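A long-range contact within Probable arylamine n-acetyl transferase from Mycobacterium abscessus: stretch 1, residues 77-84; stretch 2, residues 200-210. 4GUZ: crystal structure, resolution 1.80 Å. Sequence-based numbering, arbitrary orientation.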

ATOM      1  N   GLY A  77       0.318   1.017   8.419  1.00 18.83           N
ATOM      2  CA  GLY A  77       1.181  -0.081   8.001  1.00 19.05           C
ATOM      3  C   GLY A  77       1.718   0.078   6.594  1.00 21.76           C
ATOM      4  O   GLY A  77       1.280   0.980   5.867  1.00 21.07           O
ATOM      5  N   TYR A  78       2.710  -0.758   6.200  1.00 17.92           N
ATOM      6  CA  TYR A  78       3.208  -0.651   4.829  1.00 17.36           C
ATOM      7  C   TYR A  78       2.586  -1.766   3.961  1.00 20.38           C
ATOM      8  O   TYR A  78       1.634  -2.399   4.410  1.00 19.50           O
ATOM      9  CB  TYR A  78       4.744  -0.494   4.712  1.00 19.94           C
ATOM     10  CG  TYR A  78       5.690  -1.596   5.164  1.00 22.95           C
ATOM     11  CD1 TYR A  78       5.273  -2.928   5.233  1.00 24.92           C
ATOM     12  CD2 TYR A  78       7.042  -1.330   5.367  1.00 23.47           C
ATOM     13  CE1 TYR A  78       6.168  -3.953   5.559  1.00 24.38           C
ATOM     14  CE2 TYR A  78       7.937  -2.337   5.717  1.00 24.51           C
ATOM     15  CZ  TYR A  78       7.499  -3.648   5.813  1.00 30.92           C
ATOM     16  OH  TYR A  78       8.414  -4.626   6.143  1.00 28.90           O
ATOM     17  N   CYS A  79       3.030  -1.932   2.706  1.00 18.34           N
ATOM     18  CA  CYS A  79       2.355  -2.803   1.736  1.00 19.34           C
ATOM     19  C   CYS A  79       1.938  -4.181   2.277  1.00 20.02           C
ATOM     20  O   CYS A  79       0.775  -4.556   2.122  1.00 17.67           O
ATOM     21  CB  CYS A  79       3.133  -2.925   0.424  1.00 20.28           C
ATOM     22  SG  CYS A  79       4.631  -3.948   0.498  1.00 24.68           S
ATOM     23  N   TYR A  80       2.856  -4.884   2.953  1.00 17.58           N
ATOM     24  CA  TYR A  80       2.622  -6.249   3.403  1.00 16.53           C
ATOM     25  C   TYR A  80       1.576  -6.317   4.518  1.00 18.77           C
ATOM     26  O   TYR A  80       0.825  -7.283   4.566  1.00 18.86           O
ATOM     27  CB  TYR A  80       3.954  -6.937   3.757  1.00 17.01           C
ATOM     28  CG  TYR A  80       4.797  -7.163   2.520  1.00 18.78           C
ATOM     29  CD1 TYR A  80       4.258  -7.767   1.388  1.00 20.69           C
ATOM     30  CD2 TYR A  80       6.104  -6.685   2.445  1.00 20.15           C
ATOM     31  CE1 TYR A  80       4.988  -7.881   0.207  1.00 20.36           C
ATOM     32  CE2 TYR A  80       6.852  -6.808   1.269  1.00 20.76           C
ATOM     33  CZ  TYR A  80       6.299  -7.440   0.168  1.00 26.59           C
ATOM     34  OH  TYR A  80       7.010  -7.594  -0.989  1.00 31.42           O
ATOM     35  N   GLU A  81       1.438  -5.262   5.327  1.00 15.45           N
ATOM     36  CA  GLU A  81       0.404  -5.216   6.365  1.00 15.39           C
ATOM     37  C   GLU A  81      -0.962  -4.988   5.719  1.00 20.16           C
ATOM     38  O   GLU A  81      -1.943  -5.648   6.072  1.00 20.33           O
ATOM     39  CB  GLU A  81       0.709  -4.108   7.364  1.00 15.98           C
ATOM     40  CG  GLU A  81       1.864  -4.458   8.261  1.00 15.69           C
ATOM     41  CD  GLU A  81       2.371  -3.247   9.008  1.00 24.03           C
ATOM     42  OE1 GLU A  81       3.153  -2.478   8.406  1.00 20.19           O
ATOM     43  OE2 GLU A  81       1.978  -3.056  10.182  1.00 21.84           O
ATOM     44  N   HIS A  82      -1.006  -4.050   4.745  1.00 16.50           N
ATOM     45  CA  HIS A  82      -2.198  -3.734   3.958  1.00 15.76           C
ATOM     46  C   HIS A  82      -2.674  -4.972   3.173  1.00 18.63           C
ATOM     47  O   HIS A  82      -3.869  -5.272   3.177  1.00 19.25           O
ATOM     48  CB  HIS A  82      -1.886  -2.581   2.974  1.00 15.63           C
ATOM     49  CG  HIS A  82      -1.926  -1.226   3.594  1.00 18.68           C
ATOM     50  ND1 HIS A  82      -3.030  -0.421   3.478  1.00 20.40           N
ATOM     51  CD2 HIS A  82      -0.997  -0.591   4.349  1.00 20.43           C
ATOM     52  CE1 HIS A  82      -2.738   0.693   4.140  1.00 19.57           C
ATOM     53  NE2 HIS A  82      -1.522   0.634   4.681  1.00 19.87           N
ATOM     54  N   VAL A  83      -1.751  -5.674   2.478  1.00 17.61           N
ATOM     55  CA  VAL A  83      -2.111  -6.870   1.679  1.00 18.68           C
ATOM     56  C   VAL A  83      -2.593  -8.015   2.617  1.00 23.53           C
ATOM     57  O   VAL A  83      -3.580  -8.677   2.285  1.00 22.71           O
ATOM     58  CB  VAL A  83      -0.984  -7.306   0.709  1.00 22.91           C
ATOM     59  CG1 VAL A  83      -1.170  -8.743   0.218  1.00 23.00           C
ATOM     60  CG2 VAL A  83      -0.923  -6.360  -0.481  1.00 22.39           C
ATOM     61  N   ALA A  84      -1.966  -8.196   3.803  1.00 21.83           N
ATOM     62  CA  ALA A  84      -2.422  -9.227   4.757  1.00 21.14           C
ATOM     63  C   ALA A  84      -3.884  -8.963   5.137  1.00 23.85           C
ATOM     64  O   ALA A  84      -4.713  -9.863   5.036  1.00 21.44           O
ATOM     65  CB  ALA A  84      -1.535  -9.240   6.007  1.00 21.75           C
ATOM     66  N   ASP A 200       5.723 -15.776   1.203  1.00 19.41           N
ATOM     67  CA  ASP A 200       6.595 -14.987   0.317  1.00 18.95           C
ATOM     68  C   ASP A 200       6.657 -13.547   0.842  1.00 22.81           C
ATOM     69  O   ASP A 200       7.721 -12.930   0.884  1.00 21.47           O
ATOM     70  CB  ASP A 200       6.077 -15.034  -1.131  1.00 19.98           C
ATOM     71  CG  ASP A 200       6.072 -16.441  -1.705  1.00 21.33           C
ATOM     72  OD1 ASP A 200       7.033 -17.181  -1.453  1.00 20.86           O
ATOM     73  OD2 ASP A 200       5.063 -16.823  -2.324  1.00 20.16           O
ATOM     74  N   TYR A 201       5.513 -13.053   1.298  1.00 19.93           N
ATOM     75  CA  TYR A 201       5.422 -11.713   1.876  1.00 19.81           C
ATOM     76  C   TYR A 201       6.255 -11.599   3.163  1.00 24.29           C
ATOM     77  O   TYR A 201       6.925 -10.590   3.349  1.00 22.33           O
ATOM     78  CB  TYR A 201       3.957 -11.347   2.106  1.00 20.34           C
ATOM     79  CG  TYR A 201       3.164 -11.284   0.819  1.00 20.14           C
ATOM     80  CD1 TYR A 201       3.778 -10.953  -0.391  1.00 21.99           C
ATOM     81  CD2 TYR A 201       1.793 -11.502   0.813  1.00 20.86           C
ATOM     82  CE1 TYR A 201       3.040 -10.829  -1.569  1.00 21.01           C
ATOM     83  CE2 TYR A 201       1.049 -11.391  -0.360  1.00 21.66           C
ATOM     84  CZ  TYR A 201       1.675 -11.045  -1.547  1.00 22.89           C
ATOM     85  OH  TYR A 201       0.928 -10.878  -2.688  1.00 21.44           O
ATOM     86  N   ARG A 202       6.316 -12.657   3.979  1.00 23.80           N
ATOM     87  CA  ARG A 202       7.140 -12.640   5.198  1.00 23.47           C
ATOM     88  C   ARG A 202       8.618 -12.558   4.855  1.00 27.88           C
ATOM     89  O   ARG A 202       9.336 -11.771   5.472  1.00 27.58           O
ATOM     90  CB  ARG A 202       6.864 -13.868   6.071  1.00 24.26           C
ATOM     91  CG  ARG A 202       5.510 -13.810   6.751  1.00 32.85           C
ATOM     92  CD  ARG A 202       5.400 -14.850   7.854  1.00 38.46           C
ATOM     93  NE  ARG A 202       5.109 -16.188   7.336  1.00 44.89           N
ATOM     94  CZ  ARG A 202       3.892 -16.613   7.009  1.00 58.57           C
ATOM     95  NH1 ARG A 202       2.844 -15.806   7.129  1.00 49.43           N
ATOM     96  NH2 ARG A 202       3.716 -17.841   6.544  1.00 44.83           N
ATOM     97  N   ALA A 203       9.068 -13.347   3.859  1.00 25.67           N
ATOM     98  CA  ALA A 203      10.459 -13.370   3.395  1.00 25.60           C
ATOM     99  C   ALA A 203      10.849 -12.021   2.773  1.00 29.21           C
ATOM    100  O   ALA A 203      11.939 -11.519   3.032  1.00 29.63           O
ATOM    101  CB  ALA A 203      10.652 -14.499   2.387  1.00 26.49           C
ATOM    102  N   ALA A 204       9.925 -11.415   1.999  1.00 26.25           N
ATOM    103  CA  ALA A 204      10.126 -10.119   1.348  1.00 25.39           C
ATOM    104  C   ALA A 204      10.138  -8.997   2.367  1.00 28.76           C
ATOM    105  O   ALA A 204      10.989  -8.117   2.284  1.00 28.07           O
ATOM    106  CB  ALA A 204       9.038  -9.881   0.311  1.00 25.84           C
ATOM    107  N   SER A 205       9.215  -9.043   3.342  1.00 26.44           N
ATOM    108  CA  SER A 205       9.107  -8.059   4.423  1.00 26.61           C
ATOM    109  C   SER A 205      10.359  -8.057   5.298  1.00 30.23           C
ATOM    110  O   SER A 205      10.791  -6.991   5.731  1.00 28.63           O
ATOM    111  CB  SER A 205       7.876  -8.331   5.280  1.00 28.23           C
ATOM    112  OG  SER A 205       7.630  -7.246   6.159  1.00 32.10           O
ATOM    113  N   TYR A 206      10.956  -9.240   5.542  1.00 27.82           N
ATOM    114  CA  TYR A 206      12.204  -9.332   6.312  1.00 28.15           C
ATOM    115  C   TYR A 206      13.295  -8.446   5.673  1.00 32.61           C
ATOM    116  O   TYR A 206      13.972  -7.711   6.394  1.00 34.13           O
ATOM    117  CB  TYR A 206      12.686 -10.795   6.436  1.00 30.02           C
ATOM    118  CG  TYR A 206      13.997 -10.913   7.181  1.00 32.28           C
ATOM    119  CD1 TYR A 206      14.041 -10.836   8.571  1.00 34.43           C
ATOM    120  CD2 TYR A 206      15.200 -11.069   6.497  1.00 32.64           C
ATOM    121  CE1 TYR A 206      15.249 -10.902   9.262  1.00 35.39           C
ATOM    122  CE2 TYR A 206      16.416 -11.117   7.174  1.00 33.53           C
ATOM    123  CZ  TYR A 206      16.436 -11.038   8.559  1.00 39.12           C
ATOM    124  OH  TYR A 206      17.625 -11.121   9.238  1.00 35.13           O
ATOM    125  N   PHE A 207      13.446  -8.506   4.332  1.00 26.94           N
ATOM    126  CA  PHE A 207      14.400  -7.686   3.573  1.00 27.24           C
ATOM    127  C   PHE A 207      13.982  -6.208   3.631  1.00 30.68           C
ATOM    128  O   PHE A 207      14.810  -5.349   3.934  1.00 30.99           O
ATOM    129  CB  PHE A 207      14.483  -8.172   2.100  1.00 29.43           C
ATOM    130  CG  PHE A 207      15.208  -7.266   1.124  1.00 31.41           C
ATOM    131  CD1 PHE A 207      14.502  -6.396   0.301  1.00 34.94           C
ATOM    132  CD2 PHE A 207      16.592  -7.317   0.998  1.00 34.32           C
ATOM    133  CE1 PHE A 207      15.172  -5.554  -0.595  1.00 36.73           C
ATOM    134  CE2 PHE A 207      17.267  -6.477   0.100  1.00 37.78           C
ATOM    135  CZ  PHE A 207      16.552  -5.601  -0.693  1.00 36.45           C
ATOM    136  N   VAL A 208      12.701  -5.914   3.335  1.00 24.97           N
ATOM    137  CA  VAL A 208      12.184  -4.539   3.318  1.00 23.99           C
ATOM    138  C   VAL A 208      12.328  -3.847   4.705  1.00 28.78           C
ATOM    139  O   VAL A 208      12.718  -2.672   4.756  1.00 27.22           O
ATOM    140  CB  VAL A 208      10.726  -4.473   2.773  1.00 26.29           C
ATOM    141  CG1 VAL A 208      10.131  -3.065   2.914  1.00 25.75           C
ATOM    142  CG2 VAL A 208      10.693  -4.895   1.305  1.00 25.74           C
ATOM    143  N   ALA A 209      12.073  -4.574   5.808  1.00 27.20           N
ATOM    144  CA  ALA A 209      12.117  -3.968   7.151  1.00 27.88           C
ATOM    145  C   ALA A 209      13.533  -3.815   7.749  1.00 33.16           C
ATOM    146  O   ALA A 209      13.711  -2.914   8.573  1.00 32.14           O
ATOM    147  CB  ALA A 209      11.241  -4.749   8.120  1.00 28.51           C
ATOM    148  N   SER A 210      14.527  -4.660   7.363  1.00 30.68           N
ATOM    149  CA  SER A 210      15.853  -4.560   7.995  1.00 31.22           C
ATOM    150  C   SER A 210      17.069  -4.350   7.050  1.00 34.83           C
ATOM    151  O   SER A 210      18.104  -3.866   7.530  1.00 33.68           O
ATOM    152  CB  SER A 210      16.118  -5.794   8.857  1.00 35.05           C
ATOM    153  OG  SER A 210      16.215  -6.974   8.074  1.00 41.40           O
TER

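Helices that run nearly antiparallel often lock together by seating one large side chain in a hollow of the partner, and this contact is a compact example. The knob is Tyr80, whose side chain sits among Tyr201, Ala204, Ser205 and Val208, residues that successive turns bring to one side of helix 200-210. Ala204 CB lies 3.7 Å from Tyr80 CZ, so the methyl group packs against the phenol. Tyr80 CE1 comes within 3.4 Å of Tyr201 CD1, the two rings meeting obliquely, with planes at 32° and centroids 5.3 Å apart. One turn along helix 79-84, Val83 extends the apolar surface, placing CG1 3.5 Å from Tyr201 CE2.

The axes approach to 10.5 Å, with their N-to-C directions 159° apart; the backbones draw nearest at Tyr80 and Tyr201, whose CA atoms are 6.3 Å apart.

Toward the other end, Tyr78, at the N-cap position, reaches across with both apolar and polar chemistry. Its CE2 packs 3.6 Å from Val208 CG1, while its OH forms a 2.7 Å hydrogen bond with Ser205 OG, near the plane of the ring, so the two buried hydroxyls pair with each other. Within its own stretch, Tyr78 N donates to Glu81 OE1 at 2.8 Å, tying the residue just before the helix to its first turn.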